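Local coordinates for mandelate racemase/muconate lactonizing enzyme family protein (Bradyrhizobium sp. ORS 278, PDB 3TOY), which is of unknown specific function but belongs to the enolase superfamily, whose members pair a capping domain with a metal-binding beta/alpha barrel, at residues A[241-246]-A[336-341]; A[245-250]-A[254-259]; A[258-261]-A[266-269]. All coordinates share one frame; numbering follows the deposited sequence.

Interaction 1 (A[241-246]-A[336-341]); sequences LTWIEE and TAHFLE. With CA (calcium ion), chain E; P4C (O-acetaldehydyl-hexaethylene glycol), chain R.
W243 meets H338 and F339 through one corner of its six-membered ring. W243 CZ3 lies 3.8 Å from H338 CE1, which sits at the indole edge, near its plane. The planes of these two rings are inclined at 64°, so they meet obliquely. The same W243 CZ3 is 3.9 Å from F339 CD1, a purely apolar touch. The H338 imidazole is covered from both faces: F339 CD1 lies over one, and C2 of the bound o-acetaldehydyl-hexaethylene glycol over the other. F339 also reaches the ligand, with its CZ 3.6 Å from the ligand O10.

The polar contacts start from the pyrrole N-H of W243, away from CZ3. W243 NE1 donates to E245 OE1 at 2.8 Å, on the anti lone pair. This bond is bent (138°), and the oxygen is tilted out of the indole plane. With CG opposite the backbone N (chi1 -179°), the extended chain carries E245 OE2 to the calcium ion at 2.3 Å. D219 and E271 bind the same ion. Water 2 joins the ion to E341 OE2, and K188 forms salt bridges with E245 OE1 and E341 OE2.

E245 OE2 and E341 OE2 lie 5.1 Å apart, not in contact. The calcium ion and K188 probably offset their like charges, while W243 links this charged metal site to the aromatic wall of the ligand pocket.

Interaction 2 (A[245-250]-A[254-259]); sequences EEPVPQ and SGHAAV. With CA (calcium ion), chain E.
The H256 imidazole projects from its helix into the loop 245-250 and is wrapped by E246, P247, V248 and P249. One face of the ring takes a methyl group. V248 CG2 stands 3.7 Å from the ring centroid, 25° off the normal, which is a CH-pi contact. V248 CG1 is anti to the carbonyl carbon (chi1 -48°), which puts CG2 between N and C and over the ND1 and CE1 side of the imidazole.

At the ring edge lie P249 O, 3.2 Å from H256 CE1, and E246 CA, 3.7 Å from H256 NE2. V248 O approaches H256 CE1 to 3.1 Å from above the plane, on the side of the V248 methyl. CE1, probably polarised, thus lies close to two carbonyl oxygens. The P247 ring crosses the imidazole at a slant, with its CD 3.6 Å from H256 NE2. H256 ND1 is hydrogen-bonded to N252 O, which fixes the rotation of the ring.

V259, one helical turn further on, adds aliphatic contacts. Its CG1 meets P247 CG at 4.2 Å, and its CG2 meets V248 CG1 at the same distance. E246 itself turns away toward the metal site: its OE1 accepts from calcium-bound water 1, and its OE2 bonds to N272.

The contact folds the loop after strand 243-245 back on helix 253-262. P226 and A229 of helix 226-236 pack against V248 and P247, and I267 of strand 267-269 touches V259. At the outer end, Q250 and S254 bond to Q120 and E281 of the third subunit.

Interaction 3 (A[258-261]-A[266-269]); sequences AVRE and PIQA. With CA (calcium ion), chain I.
I267 packs on the helix at V259 and R260, and these apolar contacts join the two segments. I267 CD1 meets V259 CG1 at 3.9 Å, with the two side chains crossing at about a right angle. I267 CG1 rests on the helix backbone itself, 3.7 Å from R260 CA, and it is 4.0 Å from R260 CB. The I267 branch carrying CD1 is anti to the carbonyl carbon (chi1 -62°), and a second bend at chi2 (-56°) turns the CD1 methyl toward V259. The backbones come close here, with R260 CA and I267 CA 5.9 Å apart.

The charged and polar bonds run through D289. The R260 side chain is extended from CG to NE. D289 bonds to both segments, with OD1 in a salt bridge to R260 NE and OD2 hydrogen-bonded to I267 N.

A calcium ion sits near the C-terminal end of helix 253-262. R260 O binds it at 2.4 Å, and S263 O is a second protein ligand. Waters 3, 4 and 5 complete the five ligands in the model. Water 3 is 2.2 Å from the ion and donates a long bond of 3.2 Å to E261 O. The ion thus uses carbonyl oxygens at the end of the helix and touches no carboxylate of the two segments.

The contact closes a beta-alpha-beta unit of the barrel: strand 243-245, helix 253-262 and strand 267-269. I267 also touches I244 on the neighbouring strand, while I233 of helix 226-236 packs against both I267 and V259.

All three contacts are largely buried, but their chemistry changes from the barrel interior outward. Interaction 1 lies inside the barrel, where aromatic rings, carboxylates, a calcium ion and a bound glycol come together. Interaction 3 lies between strand and helix, and interaction 2 between the helix and the loop that leads into it. Both use helix 253-262, with V259 serving both. Interaction 2 is built round one imidazole held by a loop, whereas interaction 3 is a small aliphatic join with a second calcium ion at its rim. Interactions 1 and 2 share E245, E246 and the first ion. Strands 243-245 and 267-269 pair directly through I244 O and Q268 N, tying interaction 1 to interaction 3.

Interaction 1 (A[241-246]-A[336-341])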
loop_
_atom_site.group_PDB
_atom_site.type_symbol
_atom_site.label_atom_id
_atom_site.label_comp_id
_atom_site.label_asym_id
_atom_site.label_seq_id
_atom_site.Cartn_x
_atom_site.Cartn_y
_atom_site.Cartn_z
ATOM N N LEU A 241 29.155 4.985 -12.877
ATOM C CA LEU A 241 29.365 3.658 -12.281
ATOM C C LEU A 241 28.277 2.674 -12.710
ATOM O O LEU A 241 27.122 3.043 -12.878
ATOM C CB LEU A 241 29.394 3.771 -10.753
ATOM C CG LEU A 241 30.448 4.740 -10.236
ATOM C CD1 LEU A 241 30.395 4.820 -8.714
ATOM C CD2 LEU A 241 31.800 4.240 -10.724
ATOM N N THR A 242 28.649 1.411 -12.881
ATOM C CA THR A 242 27.703 0.393 -13.288
ATOM C C THR A 242 26.832 -0.050 -12.118
ATOM O O THR A 242 25.646 -0.327 -12.302
ATOM C CB THR A 242 28.471 -0.799 -13.885
ATOM O OG1 THR A 242 28.933 -0.417 -15.185
ATOM C CG2 THR A 242 27.583 -2.052 -13.996
ATOM N N TRP A 243 27.427 -0.136 -10.936
ATOM C CA TRP A 243 26.664 -0.492 -9.723
ATOM C C TRP A 243 27.395 -0.117 -8.450
ATOM O O TRP A 243 28.626 0.115 -8.463
ATOM C CB TRP A 243 26.255 -1.980 -9.738
ATOM C CG TRP A 243 27.322 -3.035 -9.413
ATOM C CD1 TRP A 243 28.186 -3.065 -8.348
ATOM C CD2 TRP A 243 27.524 -4.259 -10.130
ATOM N NE1 TRP A 243 28.932 -4.240 -8.376
ATOM C CE2 TRP A 243 28.538 -4.979 -9.464
ATOM C CE3 TRP A 243 26.943 -4.812 -11.280
ATOM C CZ2 TRP A 243 28.986 -6.214 -9.918
ATOM C CZ3 TRP A 243 27.398 -6.039 -11.731
ATOM C CH2 TRP A 243 28.402 -6.729 -11.043
ATOM N N ILE A 244 26.619 0.038 -7.377
ATOM C CA ILE A 244 27.153 0.210 -6.030
ATOM C C ILE A 244 26.827 -1.059 -5.272
ATOM O O ILE A 244 25.644 -1.429 -5.162
ATOM C CB ILE A 244 26.439 1.357 -5.317
ATOM C CG1 ILE A 244 26.648 2.658 -6.113
ATOM C CG2 ILE A 244 26.938 1.466 -3.875
ATOM C CD1 ILE A 244 28.091 3.233 -6.004
ATOM N N GLU A 245 27.842 -1.699 -4.685
ATOM C CA GLU A 245 27.666 -3.042 -4.144
ATOM C C GLU A 245 27.687 -3.026 -2.609
ATOM O O GLU A 245 28.549 -2.374 -2.002
ATOM C CB GLU A 245 28.777 -3.927 -4.722
ATOM C CG GLU A 245 28.767 -5.368 -4.297
ATOM C CD GLU A 245 29.817 -6.155 -5.075
ATOM O OE1 GLU A 245 29.937 -5.905 -6.304
ATOM O OE2 GLU A 245 30.493 -7.015 -4.460
ATOM N N GLU A 246 26.730 -3.734 -1.996
ATOM C CA GLU A 246 26.574 -3.809 -0.531
ATOM C C GLU A 246 26.882 -2.503 0.189
ATOM O O GLU A 246 27.820 -2.432 0.982
ATOM C CB GLU A 246 27.422 -4.954 0.042
ATOM C CG GLU A 246 26.886 -6.348 -0.300
ATOM C CD GLU A 246 27.515 -7.434 0.578
ATOM O OE1 GLU A 246 28.756 -7.432 0.716
ATOM O OE2 GLU A 246 26.780 -8.267 1.145
ATOM N N THR A 336 18.664 -14.240 -16.472
ATOM C CA THR A 336 19.078 -12.833 -16.395
ATOM C C THR A 336 20.578 -12.670 -16.185
ATOM O O THR A 336 21.035 -11.667 -15.634
ATOM C CB THR A 336 18.320 -12.049 -15.279
ATOM O OG1 THR A 336 18.598 -12.603 -13.977
ATOM C CG2 THR A 336 16.806 -12.109 -15.546
ATOM N N ALA A 337 21.354 -13.648 -16.636
ATOM C CA ALA A 337 22.806 -13.591 -16.458
ATOM C C ALA A 337 23.399 -12.226 -16.810
ATOM O O ALA A 337 23.087 -11.645 -17.845
ATOM C CB ALA A 337 23.512 -14.693 -17.298
ATOM N N HIS A 338 24.305 -11.755 -15.967
ATOM C CA HIS A 338 24.858 -10.414 -16.107
ATOM C C HIS A 338 26.387 -10.551 -16.177
ATOM O O HIS A 338 26.929 -10.754 -17.271
ATOM C CB HIS A 338 24.352 -9.542 -14.929
ATOM C CG HIS A 338 24.637 -8.076 -15.064
ATOM N ND1 HIS A 338 24.478 -7.197 -14.010
ATOM C CD2 HIS A 338 25.047 -7.327 -16.118
ATOM C CE1 HIS A 338 24.771 -5.970 -14.412
ATOM N NE2 HIS A 338 25.124 -6.020 -15.687
ATOM N N PHE A 339 27.081 -10.470 -15.053
ATOM C CA PHE A 339 28.567 -10.581 -15.043
ATOM C C PHE A 339 29.076 -11.781 -14.241
ATOM O O PHE A 339 28.460 -12.191 -13.263
ATOM C CB PHE A 339 29.188 -9.351 -14.391
ATOM C CG PHE A 339 29.424 -8.218 -15.319
ATOM C CD1 PHE A 339 28.606 -7.095 -15.272
ATOM C CD2 PHE A 339 30.497 -8.238 -16.217
ATOM C CE1 PHE A 339 28.829 -6.025 -16.120
ATOM C CE2 PHE A 339 30.731 -7.156 -17.063
ATOM C CZ PHE A 339 29.900 -6.049 -17.010
ATOM N N LEU A 340 30.234 -12.306 -14.650
ATOM C CA LEU A 340 30.998 -13.246 -13.835
ATOM C C LEU A 340 32.134 -12.463 -13.158
ATOM O O LEU A 340 32.879 -11.723 -13.827
ATOM C CB LEU A 340 31.520 -14.412 -14.715
ATOM C CG LEU A 340 32.328 -15.515 -13.993
ATOM C CD1 LEU A 340 32.181 -16.844 -14.732
ATOM C CD2 LEU A 340 33.807 -15.149 -13.832
ATOM N N GLU A 341 32.231 -12.567 -11.828
ATOM C CA GLU A 341 33.284 -11.890 -11.065
ATOM C C GLU A 341 34.591 -12.679 -11.100
ATOM O O GLU A 341 34.639 -13.826 -10.646
ATOM C CB GLU A 341 32.909 -11.754 -9.584
ATOM C CG GLU A 341 33.955 -10.952 -8.775
ATOM C CD GLU A 341 33.560 -10.733 -7.324
ATOM O OE1 GLU A 341 32.719 -11.503 -6.789
ATOM O OE2 GLU A 341 34.103 -9.790 -6.725
HETATM CA CA CA E . 31.660 -7.872 -2.657
HETATM O O1 P4C R . 20.653 -4.564 -17.378
HETATM C C2 P4C R . 21.665 -5.581 -17.368
HETATM C C3 P4C R . 21.984 -6.051 -18.785
HETATM O O4 P4C R . 22.658 -7.309 -18.665
HETATM C C5 P4C R . 23.080 -7.872 -19.912
HETATM C C6 P4C R . 24.458 -8.531 -19.769
HETATM O O7 P4C R . 25.465 -7.521 -19.851
HETATM C C8 P4C R . 26.814 -7.932 -19.566
HETATM C C9 P4C R . 27.741 -7.306 -20.622
HETATM O O10 P4C R . 28.343 -6.076 -20.223
HETATM C C11 P4C R . 28.672 -5.213 -21.331
HETATM C C12 P4C R . 27.481 -4.357 -21.761
HETATM O O13 P4C R . 27.793 -2.957 -21.752
HETATM C C14 P4C R . 26.642 -2.103 -21.670
HETATM C C15 P4C R . 26.316 -1.683 -20.233
HETATM O O16 P4C R . 26.581 -0.294 -19.976
HETATM C C17 P4C R . 26.767 0.011 -18.584
HETATM C C18 P4C R . 27.495 1.343 -18.371
HETATM O O19 P4C R . 28.919 1.166 -18.425
HETATM C C20 P4C R . 29.627 2.338 -18.841
HETATM C C21 P4C R . 31.040 1.982 -19.310
HETATM O O22 P4C R . 31.014 1.347 -20.593
HETATM O O HOH W 1 30.496 -6.631 -1.154
HETATM O O HOH W 2 33.188 -9.089 -4.141
#

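Interaction 2 (A[245-250]-A[254-259])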
loop_
_atom_site.group_PDB
_atom_site.type_symbol
_atom_site.label_atom_id
_atom_site.label_comp_id
_atom_site.label_asym_id
_atom_site.label_seq_id
_atom_site.Cartn_x
_atom_site.Cartn_y
_atom_site.Cartn_z
ATOM N N GLU A 245 27.842 -1.699 -4.685
ATOM C CA GLU A 245 27.666 -3.042 -4.144
ATOM C C GLU A 245 27.687 -3.026 -2.609
ATOM O O GLU A 245 28.549 -2.374 -2.002
ATOM C CB GLU A 245 28.777 -3.927 -4.722
ATOM C CG GLU A 245 28.767 -5.368 -4.297
ATOM C CD GLU A 245 29.817 -6.155 -5.075
ATOM O OE1 GLU A 245 29.937 -5.905 -6.304
ATOM O OE2 GLU A 245 30.493 -7.015 -4.460
ATOM N N GLU A 246 26.730 -3.734 -1.996
ATOM C CA GLU A 246 26.574 -3.809 -0.531
ATOM C C GLU A 246 26.882 -2.503 0.189
ATOM O O GLU A 246 27.820 -2.432 0.982
ATOM C CB GLU A 246 27.422 -4.954 0.042
ATOM C CG GLU A 246 26.886 -6.348 -0.300
ATOM C CD GLU A 246 27.515 -7.434 0.578
ATOM O OE1 GLU A 246 28.756 -7.432 0.716
ATOM O OE2 GLU A 246 26.780 -8.267 1.145
ATOM N N PRO A 247 26.075 -1.457 -0.057
ATOM C CA PRO A 247 26.326 -0.180 0.613
ATOM C C PRO A 247 26.191 -0.280 2.123
ATOM O O PRO A 247 26.850 0.469 2.832
ATOM C CB PRO A 247 25.238 0.746 0.054
ATOM C CG PRO A 247 24.175 -0.193 -0.453
ATOM C CD PRO A 247 24.923 -1.384 -0.968
ATOM N N VAL A 248 25.345 -1.192 2.603
ATOM C CA VAL A 248 25.079 -1.309 4.038
ATOM C C VAL A 248 25.121 -2.774 4.445
ATOM O O VAL A 248 25.271 -3.631 3.589
ATOM C CB VAL A 248 23.713 -0.645 4.389
ATOM C CG1 VAL A 248 23.656 0.756 3.729
ATOM C CG2 VAL A 248 22.549 -1.487 3.888
ATOM N N PRO A 249 25.011 -3.077 5.755
ATOM C CA PRO A 249 25.088 -4.488 6.139
ATOM C C PRO A 249 24.154 -5.390 5.335
ATOM O O PRO A 249 22.990 -5.031 5.062
ATOM C CB PRO A 249 24.716 -4.479 7.624
ATOM C CG PRO A 249 25.200 -3.109 8.095
ATOM C CD PRO A 249 24.935 -2.179 6.923
ATOM N N GLN A 250 24.665 -6.562 4.962
ATOM C CA GLN A 250 23.918 -7.502 4.132
ATOM C C GLN A 250 22.582 -7.920 4.762
ATOM O O GLN A 250 21.634 -8.193 4.039
ATOM C CB GLN A 250 24.756 -8.751 3.815
ATOM C CG GLN A 250 25.326 -9.512 5.044
ATOM C CD GLN A 250 24.493 -10.708 5.454
ATOM O OE1 GLN A 250 23.409 -10.953 4.913
ATOM N NE2 GLN A 250 24.998 -11.476 6.431
ATOM N N SER A 254 15.872 -3.938 4.586
ATOM C CA SER A 254 15.109 -2.658 4.600
ATOM C C SER A 254 15.990 -1.465 4.310
ATOM O O SER A 254 15.596 -0.555 3.573
ATOM C CB SER A 254 14.382 -2.462 5.939
ATOM O OG SER A 254 13.373 -3.466 6.063
ATOM N N GLY A 255 17.183 -1.445 4.898
ATOM C CA GLY A 255 18.135 -0.368 4.627
ATOM C C GLY A 255 18.607 -0.370 3.178
ATOM O O GLY A 255 18.672 0.674 2.538
ATOM N N HIS A 256 18.940 -1.548 2.648
ATOM C CA HIS A 256 19.245 -1.639 1.219
ATOM C C HIS A 256 18.096 -1.075 0.372
ATOM O O HIS A 256 18.321 -0.314 -0.578
ATOM C CB HIS A 256 19.521 -3.086 0.801
ATOM C CG HIS A 256 20.959 -3.507 0.955
ATOM N ND1 HIS A 256 21.435 -4.127 2.088
ATOM C CD2 HIS A 256 22.010 -3.425 0.102
ATOM C CE1 HIS A 256 22.723 -4.405 1.933
ATOM N NE2 HIS A 256 23.101 -3.970 0.743
ATOM N N ALA A 257 16.865 -1.461 0.698
ATOM C CA ALA A 257 15.721 -0.993 -0.087
ATOM C C ALA A 257 15.594 0.527 -0.038
ATOM O O ALA A 257 15.279 1.174 -1.036
ATOM C CB ALA A 257 14.409 -1.663 0.431
ATOM N N ALA A 258 15.849 1.105 1.127
ATOM C CA ALA A 258 15.756 2.550 1.249
ATOM C C ALA A 258 16.846 3.250 0.421
ATOM O O ALA A 258 16.591 4.270 -0.235
ATOM C CB ALA A 258 15.837 2.948 2.710
ATOM N N VAL A 259 18.059 2.696 0.430
ATOM C CA VAL A 259 19.119 3.232 -0.441
ATOM C C VAL A 259 18.719 3.078 -1.896
ATOM O O VAL A 259 18.818 4.021 -2.695
ATOM C CB VAL A 259 20.469 2.531 -0.176
ATOM C CG1 VAL A 259 21.565 3.014 -1.178
ATOM C CG2 VAL A 259 20.915 2.781 1.272
HETATM CA CA CA E . 31.660 -7.872 -2.657
HETATM O O HOH W 1 30.496 -6.631 -1.154
HETATM O O HOH W 2 33.188 -9.089 -4.141
#

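Interaction 3 (A[258-261]-A[266-269])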
loop_
_atom_site.group_PDB
_atom_site.type_symbol
_atom_site.label_atom_id
_atom_site.label_comp_id
_atom_site.label_asym_id
_atom_site.label_seq_id
_atom_site.Cartn_x
_atom_site.Cartn_y
_atom_site.Cartn_z
ATOM N N ALA A 258 15.849 1.105 1.127
ATOM C CA ALA A 258 15.756 2.550 1.249
ATOM C C ALA A 258 16.846 3.250 0.421
ATOM O O ALA A 258 16.591 4.270 -0.235
ATOM C CB ALA A 258 15.837 2.948 2.710
ATOM N N VAL A 259 18.059 2.696 0.430
ATOM C CA VAL A 259 19.119 3.232 -0.441
ATOM C C VAL A 259 18.719 3.078 -1.896
ATOM O O VAL A 259 18.818 4.021 -2.695
ATOM C CB VAL A 259 20.469 2.531 -0.176
ATOM C CG1 VAL A 259 21.565 3.014 -1.178
ATOM C CG2 VAL A 259 20.915 2.781 1.272
ATOM N N ARG A 260 18.248 1.889 -2.252
ATOM C CA ARG A 260 17.867 1.647 -3.633
ATOM C C ARG A 260 16.825 2.654 -4.121
ATOM O O ARG A 260 16.903 3.165 -5.250
ATOM C CB ARG A 260 17.278 0.255 -3.751
ATOM C CG ARG A 260 16.884 -0.139 -5.180
ATOM C CD ARG A 260 16.104 -1.433 -5.152
ATOM N NE ARG A 260 15.604 -1.771 -6.480
ATOM C CZ ARG A 260 14.543 -2.549 -6.691
ATOM N NH1 ARG A 260 13.879 -3.045 -5.665
ATOM N NH2 ARG A 260 14.141 -2.824 -7.925
ATOM N N GLU A 261 15.821 2.906 -3.282
ATOM C CA GLU A 261 14.747 3.842 -3.646
ATOM C C GLU A 261 15.249 5.250 -4.004
ATOM O O GLU A 261 14.696 5.921 -4.888
ATOM C CB GLU A 261 13.687 3.897 -2.529
ATOM C CG GLU A 261 12.697 2.706 -2.617
ATOM C CD GLU A 261 12.015 2.342 -1.275
ATOM O OE1 GLU A 261 11.732 3.259 -0.464
ATOM O OE2 GLU A 261 11.750 1.132 -1.043
ATOM N N PRO A 266 22.484 1.765 -9.906
ATOM C CA PRO A 266 21.924 0.481 -9.518
ATOM C C PRO A 266 22.612 -0.064 -8.273
ATOM O O PRO A 266 23.838 0.068 -8.111
ATOM C CB PRO A 266 22.164 -0.402 -10.739
ATOM C CG PRO A 266 22.175 0.612 -11.936
ATOM C CD PRO A 266 22.855 1.830 -11.335
ATOM N N ILE A 267 21.821 -0.680 -7.399
ATOM C CA ILE A 267 22.339 -1.264 -6.168
ATOM C C ILE A 267 22.505 -2.760 -6.376
ATOM O O ILE A 267 21.569 -3.434 -6.809
ATOM C CB ILE A 267 21.342 -1.032 -5.018
ATOM C CG1 ILE A 267 21.182 0.469 -4.774
ATOM C CG2 ILE A 267 21.805 -1.722 -3.739
ATOM C CD1 ILE A 267 22.548 1.225 -4.467
ATOM N N GLN A 268 23.707 -3.258 -6.086
ATOM C CA GLN A 268 24.061 -4.678 -6.207
ATOM C C GLN A 268 24.248 -5.260 -4.792
ATOM O O GLN A 268 24.799 -4.599 -3.906
ATOM C CB GLN A 268 25.398 -4.790 -6.982
ATOM C CG GLN A 268 26.008 -6.184 -7.069
ATOM C CD GLN A 268 25.183 -7.119 -7.929
ATOM O OE1 GLN A 268 24.138 -7.603 -7.488
ATOM N NE2 GLN A 268 25.644 -7.383 -9.180
ATOM N N ALA A 269 23.781 -6.489 -4.589
ATOM C CA ALA A 269 23.910 -7.143 -3.283
ATOM C C ALA A 269 23.700 -8.623 -3.456
ATOM O O ALA A 269 23.425 -9.080 -4.548
ATOM C CB ALA A 269 22.906 -6.561 -2.255
HETATM CA CA CA I . 17.042 3.449 -7.599
HETATM O O HOH W 3 15.163 4.574 -7.796
HETATM O O HOH W 4 18.976 2.094 -7.644
HETATM O O HOH W 5 15.926 1.306 -8.381
#